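Local coordinates for CYTH domain-containing protein (Pyrococcus horikoshii, PDB 2DC4) that is of unknown function but probably binds a triphosphate-bearing compound inside its barrel, as in relatives of the CYTH superfamily such as thiamine triphosphatase, at residues E29-L43 and R47-E61. Numbering follows the deposited sequence.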
ATOM      1  N   GLU A  29       0.727 -17.846  12.424  1.00 18.12           N
ATOM      2  CA  GLU A  29       0.143 -16.601  11.928  1.00 17.87           C
ATOM      3  C   GLU A  29      -1.339 -16.806  11.630  1.00 19.26           C
ATOM      4  O   GLU A  29      -1.702 -17.690  10.856  1.00 18.75           O
ATOM      5  CB  GLU A  29       0.853 -16.123  10.652  1.00 19.35           C
ATOM      6  CG  GLU A  29       2.294 -15.664  10.870  1.00 21.73           C
ATOM      7  CD  GLU A  29       2.950 -15.114   9.611  1.00 23.80           C
ATOM      8  OE1 GLU A  29       2.362 -15.239   8.516  1.00 26.09           O
ATOM      9  OE2 GLU A  29       4.068 -14.561   9.716  1.00 26.11           O
ATOM     10  N   GLU A  30      -2.191 -15.999  12.259  1.00 19.02           N
ATOM     11  CA  GLU A  30      -3.629 -16.074  12.015  1.00 20.42           C
ATOM     12  C   GLU A  30      -3.864 -15.032  10.934  1.00 19.95           C
ATOM     13  O   GLU A  30      -3.863 -13.829  11.201  1.00 19.77           O
ATOM     14  CB  GLU A  30      -4.404 -15.737  13.288  1.00 23.63           C
ATOM     15  CG  GLU A  30      -4.100 -16.697  14.435  1.00 30.84           C
ATOM     16  CD  GLU A  30      -4.954 -16.443  15.658  1.00 35.82           C
ATOM     17  OE1 GLU A  30      -6.195 -16.501  15.534  1.00 39.72           O
ATOM     18  OE2 GLU A  30      -4.385 -16.193  16.744  1.00 39.72           O
ATOM     19  N   GLN A  31      -4.061 -15.504   9.705  1.00 18.92           N
ATOM     20  CA  GLN A  31      -4.211 -14.621   8.559  1.00 20.13           C
ATOM     21  C   GLN A  31      -5.609 -14.478   7.982  1.00 19.89           C
ATOM     22  O   GLN A  31      -6.413 -15.410   7.997  1.00 21.17           O
ATOM     23  CB  GLN A  31      -3.279 -15.091   7.436  1.00 20.36           C
ATOM     24  CG  GLN A  31      -1.903 -15.553   7.905  1.00 21.41           C
ATOM     25  CD  GLN A  31      -1.051 -16.058   6.761  1.00 22.00           C
ATOM     26  OE1 GLN A  31      -1.558 -16.686   5.830  1.00 25.86           O
ATOM     27  NE2 GLN A  31       0.255 -15.796   6.824  1.00 21.68           N
ATOM     28  N   GLU A  32      -5.879 -13.289   7.461  1.00 19.78           N
ATOM     29  CA  GLU A  32      -7.148 -12.992   6.814  1.00 20.31           C
ATOM     30  C   GLU A  32      -6.770 -12.242   5.546  1.00 21.14           C
ATOM     31  O   GLU A  32      -6.225 -11.137   5.618  1.00 18.63           O
ATOM     32  CB  GLU A  32      -8.028 -12.108   7.705  1.00 23.62           C
ATOM     33  CG  GLU A  32      -9.394 -11.805   7.099  1.00 28.55           C
ATOM     34  CD  GLU A  32     -10.281 -10.972   8.010  1.00 33.99           C
ATOM     35  OE1 GLU A  32     -10.392 -11.313   9.206  1.00 36.32           O
ATOM     36  OE2 GLU A  32     -10.875  -9.985   7.523  1.00 36.15           O
ATOM     37  N   ASP A  33      -7.032 -12.858   4.395  1.00 18.54           N
ATOM     38  CA  ASP A  33      -6.710 -12.261   3.103  1.00 20.71           C
ATOM     39  C   ASP A  33      -7.942 -11.855   2.322  1.00 20.94           C
ATOM     40  O   ASP A  33      -8.847 -12.661   2.123  1.00 22.69           O
ATOM     41  CB  ASP A  33      -5.926 -13.236   2.220  1.00 21.39           C
ATOM     42  CG  ASP A  33      -4.661 -13.734   2.866  1.00 24.51           C
ATOM     43  OD1 ASP A  33      -4.129 -13.036   3.747  1.00 24.59           O
ATOM     44  OD2 ASP A  33      -4.190 -14.825   2.472  1.00 26.87           O
ATOM     45  N   VAL A  34      -7.973 -10.606   1.872  1.00 19.07           N
ATOM     46  CA  VAL A  34      -9.083 -10.133   1.058  1.00 18.92           C
ATOM     47  C   VAL A  34      -8.549 -10.040  -0.370  1.00 18.69           C
ATOM     48  O   VAL A  34      -7.669  -9.227  -0.673  1.00 18.90           O
ATOM     49  CB  VAL A  34      -9.598  -8.753   1.530  1.00 19.19           C
ATOM     50  CG1 VAL A  34     -10.636  -8.224   0.555  1.00 18.69           C
ATOM     51  CG2 VAL A  34     -10.196  -8.879   2.915  1.00 19.04           C
ATOM     52  N   TYR A  35      -9.060 -10.905  -1.242  1.00 18.79           N
ATOM     53  CA  TYR A  35      -8.622 -10.938  -2.633  1.00 19.36           C
ATOM     54  C   TYR A  35      -9.439 -10.052  -3.548  1.00 19.16           C
ATOM     55  O   TYR A  35     -10.641  -9.890  -3.361  1.00 19.61           O
ATOM     56  CB  TYR A  35      -8.676 -12.364  -3.186  1.00 19.90           C
ATOM     57  CG  TYR A  35      -7.544 -13.254  -2.736  1.00 19.04           C
ATOM     58  CD1 TYR A  35      -7.545 -13.831  -1.470  1.00 21.67           C
ATOM     59  CD2 TYR A  35      -6.473 -13.525  -3.587  1.00 22.02           C
ATOM     60  CE1 TYR A  35      -6.508 -14.661  -1.059  1.00 21.19           C
ATOM     61  CE2 TYR A  35      -5.428 -14.353  -3.187  1.00 21.15           C
ATOM     62  CZ  TYR A  35      -5.454 -14.918  -1.926  1.00 22.47           C
ATOM     63  OH  TYR A  35      -4.421 -15.733  -1.524  1.00 23.89           O
ATOM     64  N   PHE A  36      -8.767  -9.492  -4.547  1.00 19.75           N
ATOM     65  CA  PHE A  36      -9.395  -8.629  -5.535  1.00 22.20           C
ATOM     66  C   PHE A  36      -9.209  -9.267  -6.901  1.00 23.93           C
ATOM     67  O   PHE A  36      -8.108  -9.675  -7.259  1.00 25.52           O
ATOM     68  CB  PHE A  36      -8.759  -7.240  -5.497  1.00 21.58           C
ATOM     69  CG  PHE A  36      -9.172  -6.434  -4.309  1.00 22.17           C
ATOM     70  CD1 PHE A  36     -10.377  -5.742  -4.313  1.00 22.63           C
ATOM     71  CD2 PHE A  36      -8.386  -6.409  -3.161  1.00 21.26           C
ATOM     72  CE1 PHE A  36     -10.799  -5.033  -3.188  1.00 22.86           C
ATOM     73  CE2 PHE A  36      -8.796  -5.708  -2.034  1.00 22.39           C
ATOM     74  CZ  PHE A  36     -10.005  -5.018  -2.045  1.00 22.18           C
ATOM     75  N   GLU A  37     -10.293  -9.350  -7.661  1.00 26.25           N
ATOM     76  CA  GLU A  37     -10.258  -9.976  -8.973  1.00 28.28           C
ATOM     77  C   GLU A  37      -9.439  -9.247 -10.033  1.00 29.27           C
ATOM     78  O   GLU A  37      -9.681  -8.080 -10.348  1.00 28.49           O
ATOM     79  CB  GLU A  37     -11.687 -10.199  -9.477  1.00 32.32           C
ATOM     80  CG  GLU A  37     -11.766 -10.818 -10.861  1.00 38.38           C
ATOM     81  CD  GLU A  37     -13.132 -11.405 -11.161  1.00 41.56           C
ATOM     82  OE1 GLU A  37     -14.147 -10.738 -10.864  1.00 44.46           O
ATOM     83  OE2 GLU A  37     -13.190 -12.530 -11.704  1.00 43.29           O
ATOM     84  N   LEU A  38      -8.459  -9.959 -10.576  1.00 29.66           N
ATOM     85  CA  LEU A  38      -7.592  -9.432 -11.618  1.00 30.33           C
ATOM     86  C   LEU A  38      -7.678 -10.398 -12.783  1.00 32.94           C
ATOM     87  O   LEU A  38      -8.119 -11.536 -12.621  1.00 33.42           O
ATOM     88  CB  LEU A  38      -6.138  -9.376 -11.150  1.00 29.73           C
ATOM     89  CG  LEU A  38      -5.757  -8.400 -10.040  1.00 28.96           C
ATOM     90  CD1 LEU A  38      -4.255  -8.473  -9.807  1.00 27.30           C
ATOM     91  CD2 LEU A  38      -6.168  -6.991 -10.438  1.00 29.21           C
ATOM     92  N   PRO A  39      -7.266  -9.960 -13.978  1.00 35.29           N
ATOM     93  CA  PRO A  39      -7.331 -10.876 -15.116  1.00 37.27           C
ATOM     94  C   PRO A  39      -6.302 -11.984 -14.921  1.00 38.52           C
ATOM     95  O   PRO A  39      -5.259 -11.769 -14.301  1.00 39.06           O
ATOM     96  CB  PRO A  39      -7.004  -9.972 -16.303  1.00 37.36           C
ATOM     97  CG  PRO A  39      -6.070  -8.966 -15.704  1.00 37.70           C
ATOM     98  CD  PRO A  39      -6.742  -8.645 -14.386  1.00 35.47           C
ATOM     99  N   SER A  40      -6.600 -13.171 -15.434  1.00 39.12           N
ATOM    100  CA  SER A  40      -5.682 -14.294 -15.310  1.00 39.21           C
ATOM    101  C   SER A  40      -4.354 -13.943 -15.972  1.00 38.43           C
ATOM    102  O   SER A  40      -4.327 -13.249 -16.986  1.00 39.83           O
ATOM    103  CB  SER A  40      -6.277 -15.539 -15.974  1.00 39.57           C
ATOM    104  OG  SER A  40      -5.377 -16.629 -15.907  1.00 40.29           O
ATOM    105  N   PRO A  41      -3.234 -14.424 -15.408  1.00 37.23           N
ATOM    106  CA  PRO A  41      -3.155 -15.256 -14.205  1.00 36.09           C
ATOM    107  C   PRO A  41      -2.618 -14.456 -13.021  1.00 34.02           C
ATOM    108  O   PRO A  41      -1.721 -14.912 -12.313  1.00 33.08           O
ATOM    109  CB  PRO A  41      -2.179 -16.334 -14.629  1.00 36.62           C
ATOM    110  CG  PRO A  41      -1.148 -15.513 -15.349  1.00 36.75           C
ATOM    111  CD  PRO A  41      -1.968 -14.498 -16.157  1.00 38.07           C
ATOM    112  N   LYS A  42      -3.168 -13.266 -12.805  1.00 33.22           N
ATOM    113  CA  LYS A  42      -2.709 -12.407 -11.721  1.00 30.63           C
ATOM    114  C   LYS A  42      -3.576 -12.466 -10.465  1.00 28.46           C
ATOM    115  O   LYS A  42      -4.776 -12.732 -10.535  1.00 27.45           O
ATOM    116  CB  LYS A  42      -2.616 -10.966 -12.225  1.00 32.85           C
ATOM    117  CG  LYS A  42      -1.738 -10.830 -13.461  1.00 35.77           C
ATOM    118  CD  LYS A  42      -1.774  -9.425 -14.030  1.00 40.12           C
ATOM    119  CE  LYS A  42      -0.946  -9.333 -15.297  1.00 40.93           C
ATOM    120  NZ  LYS A  42       0.474  -9.724 -15.056  1.00 44.75           N
ATOM    121  N   LEU A  43      -2.946 -12.209  -9.319  1.00 25.36           N
ATOM    122  CA  LEU A  43      -3.618 -12.220  -8.019  1.00 23.16           C
ATOM    123  C   LEU A  43      -3.298 -10.941  -7.255  1.00 20.51           C
ATOM    124  O   LEU A  43      -2.205 -10.395  -7.382  1.00 21.04           O
ATOM    125  CB  LEU A  43      -3.136 -13.405  -7.178  1.00 25.67           C
ATOM    126  CG  LEU A  43      -3.380 -14.827  -7.681  1.00 29.77           C
ATOM    127  CD1 LEU A  43      -2.577 -15.807  -6.826  1.00 30.10           C
ATOM    128  CD2 LEU A  43      -4.862 -15.144  -7.617  1.00 30.52           C
ATOM    129  N   ARG A  47      -3.508  -8.645   3.067  1.00 13.51           N
ATOM    130  CA  ARG A  47      -3.439  -9.581   4.184  1.00 15.16           C
ATOM    131  C   ARG A  47      -3.287  -8.912   5.541  1.00 15.44           C
ATOM    132  O   ARG A  47      -2.535  -7.950   5.691  1.00 16.56           O
ATOM    133  CB  ARG A  47      -2.265 -10.547   3.991  1.00 17.52           C
ATOM    134  CG  ARG A  47      -1.907 -11.342   5.248  1.00 17.87           C
ATOM    135  CD  ARG A  47      -0.894 -12.449   4.952  1.00 20.24           C
ATOM    136  NE  ARG A  47      -1.446 -13.446   4.040  1.00 21.20           N
ATOM    137  CZ  ARG A  47      -0.728 -14.394   3.439  1.00 22.38           C
ATOM    138  NH1 ARG A  47       0.577 -14.477   3.651  1.00 22.80           N
ATOM    139  NH2 ARG A  47      -1.319 -15.255   2.625  1.00 23.42           N
ATOM    140  N   LYS A  48      -4.029  -9.435   6.513  1.00 15.73           N
ATOM    141  CA  LYS A  48      -3.967  -8.984   7.897  1.00 16.93           C
ATOM    142  C   LYS A  48      -3.553 -10.192   8.736  1.00 19.13           C
ATOM    143  O   LYS A  48      -4.142 -11.267   8.615  1.00 19.93           O
ATOM    144  CB  LYS A  48      -5.337  -8.498   8.378  1.00 20.62           C
ATOM    145  CG  LYS A  48      -5.762  -7.172   7.799  1.00 23.79           C
ATOM    146  CD  LYS A  48      -7.147  -6.759   8.283  1.00 30.22           C
ATOM    147  CE  LYS A  48      -8.252  -7.582   7.629  1.00 32.00           C
ATOM    148  NZ  LYS A  48      -9.611  -7.097   8.006  1.00 38.62           N
ATOM    149  N   ILE A  49      -2.521 -10.026   9.557  1.00 17.60           N
ATOM    150  CA  ILE A  49      -2.081 -11.099  10.437  1.00 18.24           C
ATOM    151  C   ILE A  49      -2.544 -10.585  11.785  1.00 19.64           C
ATOM    152  O   ILE A  49      -1.895  -9.758  12.413  1.00 19.44           O
ATOM    153  CB  ILE A  49      -0.566 -11.268  10.425  1.00 19.46           C
ATOM    154  CG1 ILE A  49      -0.079 -11.397   8.978  1.00 21.32           C
ATOM    155  CG2 ILE A  49      -0.183 -12.530  11.207  1.00 18.37           C
ATOM    156  CD1 ILE A  49       1.422 -11.592   8.843  1.00 25.30           C
ATOM    157  N   ASN A  50      -3.694 -11.079  12.212  1.00 21.04           N
ATOM    158  CA  ASN A  50      -4.308 -10.619  13.441  1.00 23.33           C
ATOM    159  C   ASN A  50      -3.582 -10.809  14.762  1.00 24.42           C
ATOM    160  O   ASN A  50      -3.800 -10.034  15.697  1.00 25.61           O
ATOM    161  CB  ASN A  50      -5.721 -11.188  13.497  1.00 26.31           C
ATOM    162  CG  ASN A  50      -6.488 -10.913  12.218  1.00 31.42           C
ATOM    163  OD1 ASN A  50      -7.014  -9.818  12.016  1.00 35.87           O
ATOM    164  ND2 ASN A  50      -6.588 -11.923  11.359  1.00 35.51           N
ATOM    165  N   ASN A  51      -2.712 -11.810  14.855  1.00 22.83           N
ATOM    166  CA  ASN A  51      -1.995 -12.039  16.102  1.00 21.60           C
ATOM    167  C   ASN A  51      -0.630 -11.355  16.169  1.00 22.61           C
ATOM    168  O   ASN A  51      -0.001 -11.333  17.225  1.00 24.35           O
ATOM    169  CB  ASN A  51      -1.837 -13.547  16.351  1.00 21.31           C
ATOM    170  CG  ASN A  51      -1.003 -14.226  15.289  1.00 20.12           C
ATOM    171  OD1 ASN A  51      -1.204 -14.005  14.100  1.00 19.98           O
ATOM    172  ND2 ASN A  51      -0.063 -15.068  15.716  1.00 22.46           N
ATOM    173  N   THR A  52      -0.171 -10.789  15.054  1.00 22.10           N
ATOM    174  CA  THR A  52       1.130 -10.117  15.045  1.00 22.96           C
ATOM    175  C   THR A  52       1.013  -8.622  14.765  1.00 24.08           C
ATOM    176  O   THR A  52       1.977  -7.874  14.941  1.00 25.56           O
ATOM    177  CB  THR A  52       2.082 -10.709  13.990  1.00 23.06           C
ATOM    178  OG1 THR A  52       1.602 -10.390  12.677  1.00 23.28           O
ATOM    179  CG2 THR A  52       2.180 -12.216  14.146  1.00 24.69           C
ATOM    180  N   GLY A  53      -0.166  -8.194  14.324  1.00 24.31           N
ATOM    181  CA  GLY A  53      -0.381  -6.788  14.023  1.00 25.12           C
ATOM    182  C   GLY A  53       0.210  -6.331  12.700  1.00 25.15           C
ATOM    183  O   GLY A  53       0.301  -5.130  12.444  1.00 27.41           O
ATOM    184  N   LYS A  54       0.609  -7.275  11.853  1.00 21.31           N
ATOM    185  CA  LYS A  54       1.192  -6.935  10.553  1.00 20.18           C
ATOM    186  C   LYS A  54       0.164  -6.992   9.422  1.00 19.09           C
ATOM    187  O   LYS A  54      -0.782  -7.780   9.471  1.00 19.69           O
ATOM    188  CB  LYS A  54       2.338  -7.892  10.224  1.00 21.39           C
ATOM    189  CG  LYS A  54       3.576  -7.743  11.095  1.00 22.98           C
ATOM    190  CD  LYS A  54       4.298  -6.439  10.800  1.00 27.27           C
ATOM    191  CE  LYS A  54       5.726  -6.484  11.318  1.00 29.04           C
ATOM    192  NZ  LYS A  54       6.457  -5.216  11.036  1.00 32.00           N
ATOM    193  N   SER A  55       0.347  -6.145   8.409  1.00 15.24           N
ATOM    194  CA  SER A  55      -0.548  -6.120   7.256  1.00 15.88           C
ATOM    195  C   SER A  55       0.292  -5.950   6.002  1.00 15.96           C
ATOM    196  O   SER A  55       1.345  -5.300   6.037  1.00 14.61           O
ATOM    197  CB  SER A  55      -1.555  -4.964   7.354  1.00 20.70           C
ATOM    198  OG  SER A  55      -2.387  -5.113   8.489  1.00 26.68           O
ATOM    199  N   TYR A  56      -0.165  -6.543   4.904  1.00 14.37           N
ATOM    200  CA  TYR A  56       0.563  -6.467   3.637  1.00 15.41           C
ATOM    201  C   TYR A  56      -0.329  -6.354   2.413  1.00 16.26           C
ATOM    202  O   TYR A  56      -1.506  -6.709   2.437  1.00 16.39           O
ATOM    203  CB  TYR A  56       1.416  -7.732   3.421  1.00 15.98           C
ATOM    204  CG  TYR A  56       2.414  -8.018   4.503  1.00 16.87           C
ATOM    205  CD1 TYR A  56       2.042  -8.692   5.667  1.00 17.63           C
ATOM    206  CD2 TYR A  56       3.726  -7.566   4.391  1.00 16.38           C
ATOM    207  CE1 TYR A  56       2.962  -8.905   6.696  1.00 18.61           C
ATOM    208  CE2 TYR A  56       4.647  -7.770   5.408  1.00 17.27           C
ATOM    209  CZ  TYR A  56       4.261  -8.434   6.557  1.00 20.33           C
ATOM    210  OH  TYR A  56       5.174  -8.602   7.567  1.00 21.05           O
ATOM    211  N   ILE A  57       0.247  -5.836   1.337  1.00 16.14           N
ATOM    212  CA  ILE A  57      -0.451  -5.816   0.065  1.00 15.96           C
ATOM    213  C   ILE A  57       0.409  -6.791  -0.717  1.00 18.02           C
ATOM    214  O   ILE A  57       1.642  -6.690  -0.687  1.00 16.65           O
ATOM    215  CB  ILE A  57      -0.410  -4.458  -0.651  1.00 15.65           C
ATOM    216  CG1 ILE A  57      -1.301  -3.459   0.087  1.00 16.52           C
ATOM    217  CG2 ILE A  57      -0.858  -4.639  -2.111  1.00 14.89           C
ATOM    218  CD1 ILE A  57      -1.372  -2.081  -0.568  1.00 16.43           C
ATOM    219  N   THR A  58      -0.215  -7.751  -1.384  1.00 17.98           N
ATOM    220  CA  THR A  58       0.543  -8.719  -2.161  1.00 20.00           C
ATOM    221  C   THR A  58      -0.025  -8.905  -3.562  1.00 21.22           C
ATOM    222  O   THR A  58      -1.234  -9.046  -3.753  1.00 19.58           O
ATOM    223  CB  THR A  58       0.575 -10.104  -1.481  1.00 21.94           C
ATOM    224  OG1 THR A  58      -0.744 -10.652  -1.491  1.00 30.03           O
ATOM    225  CG2 THR A  58       1.071 -10.007  -0.050  1.00 20.91           C
ATOM    226  N   TYR A  59       0.875  -8.896  -4.537  1.00 20.93           N
ATOM    227  CA  TYR A  59       0.532  -9.080  -5.943  1.00 22.76           C
ATOM    228  C   TYR A  59       1.296 -10.303  -6.419  1.00 22.47           C
ATOM    229  O   TYR A  59       2.478 -10.463  -6.107  1.00 21.07           O
ATOM    230  CB  TYR A  59       0.977  -7.866  -6.761  1.00 23.39           C
ATOM    231  CG  TYR A  59       0.907  -8.054  -8.266  1.00 23.38           C
ATOM    232  CD1 TYR A  59      -0.270  -7.804  -8.971  1.00 24.05           C
ATOM    233  CD2 TYR A  59       2.026  -8.474  -8.984  1.00 26.19           C
ATOM    234  CE1 TYR A  59      -0.330  -7.966 -10.356  1.00 27.61           C
ATOM    235  CE2 TYR A  59       1.977  -8.642 -10.367  1.00 26.80           C
ATOM    236  CZ  TYR A  59       0.799  -8.384 -11.046  1.00 27.51           C
ATOM    237  OH  TYR A  59       0.751  -8.528 -12.419  1.00 30.38           O
ATOM    238  N   LYS A  60       0.623 -11.163  -7.170  1.00 23.19           N
ATOM    239  CA  LYS A  60       1.273 -12.353  -7.694  1.00 25.85           C
ATOM    240  C   LYS A  60       0.879 -12.615  -9.130  1.00 26.63           C
ATOM    241  O   LYS A  60      -0.229 -12.296  -9.561  1.00 26.98           O
ATOM    242  CB  LYS A  60       0.915 -13.591  -6.874  1.00 29.12           C
ATOM    243  CG  LYS A  60       1.485 -13.631  -5.471  1.00 30.55           C
ATOM    244  CD  LYS A  60       1.254 -14.999  -4.848  1.00 35.00           C
ATOM    245  CE  LYS A  60       1.813 -15.071  -3.435  1.00 37.02           C
ATOM    246  NZ  LYS A  60       1.646 -16.424  -2.831  1.00 38.71           N
ATOM    247  N   GLU A  61       1.812 -13.193  -9.870  1.00 28.30           N
ATOM    248  CA  GLU A  61       1.571 -13.556 -11.253  1.00 29.47           C
ATOM    249  C   GLU A  61       1.994 -15.010 -11.391  1.00 28.86           C
ATOM    250  O   GLU A  61       3.149 -15.345 -11.136  1.00 27.63           O
ATOM    251  CB  GLU A  61       2.391 -12.681 -12.199  1.00 32.50           C
ATOM    252  CG  GLU A  61       2.364 -13.159 -13.642  1.00 38.61           C
ATOM    253  CD  GLU A  61       2.938 -12.142 -14.604  1.00 41.84           C
ATOM    254  OE1 GLU A  61       4.090 -11.708 -14.394  1.00 43.73           O
ATOM    255  OE2 GLU A  61       2.232 -11.780 -15.570  1.00 44.58           O
TER
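R47 is held on two sides at once: D33 grips the edge of its guanidinium while the Q31 amide lies over one face. NE reaches OD1 of D33 at 2.7 Å and NH2 reaches OD2 at 2.9 Å, both nearly straight and within the guanidinium plane, a side-on, two-nitrogen salt bridge. The arginine chain bends at its third torsion (chi3 -64°), turning NE and NH2 together onto the carboxylate. Above the group, Q31 OE1 sits 3.4 Å from R47 CZ, the two planes tilted by 28°; that oxygen accepts its hydrogen bond from K100, not from the arginine beneath it, while Q31 NE2 donates to E29. A leucine in place of R47 would probably leave the D33 carboxylate without its two paired donors and the Q31 amide without the flat cation beneath it.

The example illustrates how neighbouring antiparallel strands organise polar groups in the closed barrel of the CYTH fold, for strand 42-49 lies between strands 24-36 and 54-62. With K100 and R102 nearby, this polar cluster probably lines the wall of the tunnel that binds triphosphates in relatives. On the other face of the sheet, E32 OE2 forms a salt bridge with K48 NZ at 3.2 Å, the amine coming from above the carboxylate plane, while E32 OE1 pairs with K99.

In the turn after I49, which closes with a G1 bulge where G53 and K54 both face I49, N51 OD1 takes the E30 backbone N-H at 2.9 Å, the donor lying above the N51 carbonyl plane; N51 ND2 reaches the I28 carbonyl. At the far end, K42 NZ, swung aside by its last torsion (chi4 -58°), forms a salt bridge with E61 OE2 (2.8 Å) and donates a hydrogen bond to Y59 OH (2.9 Å).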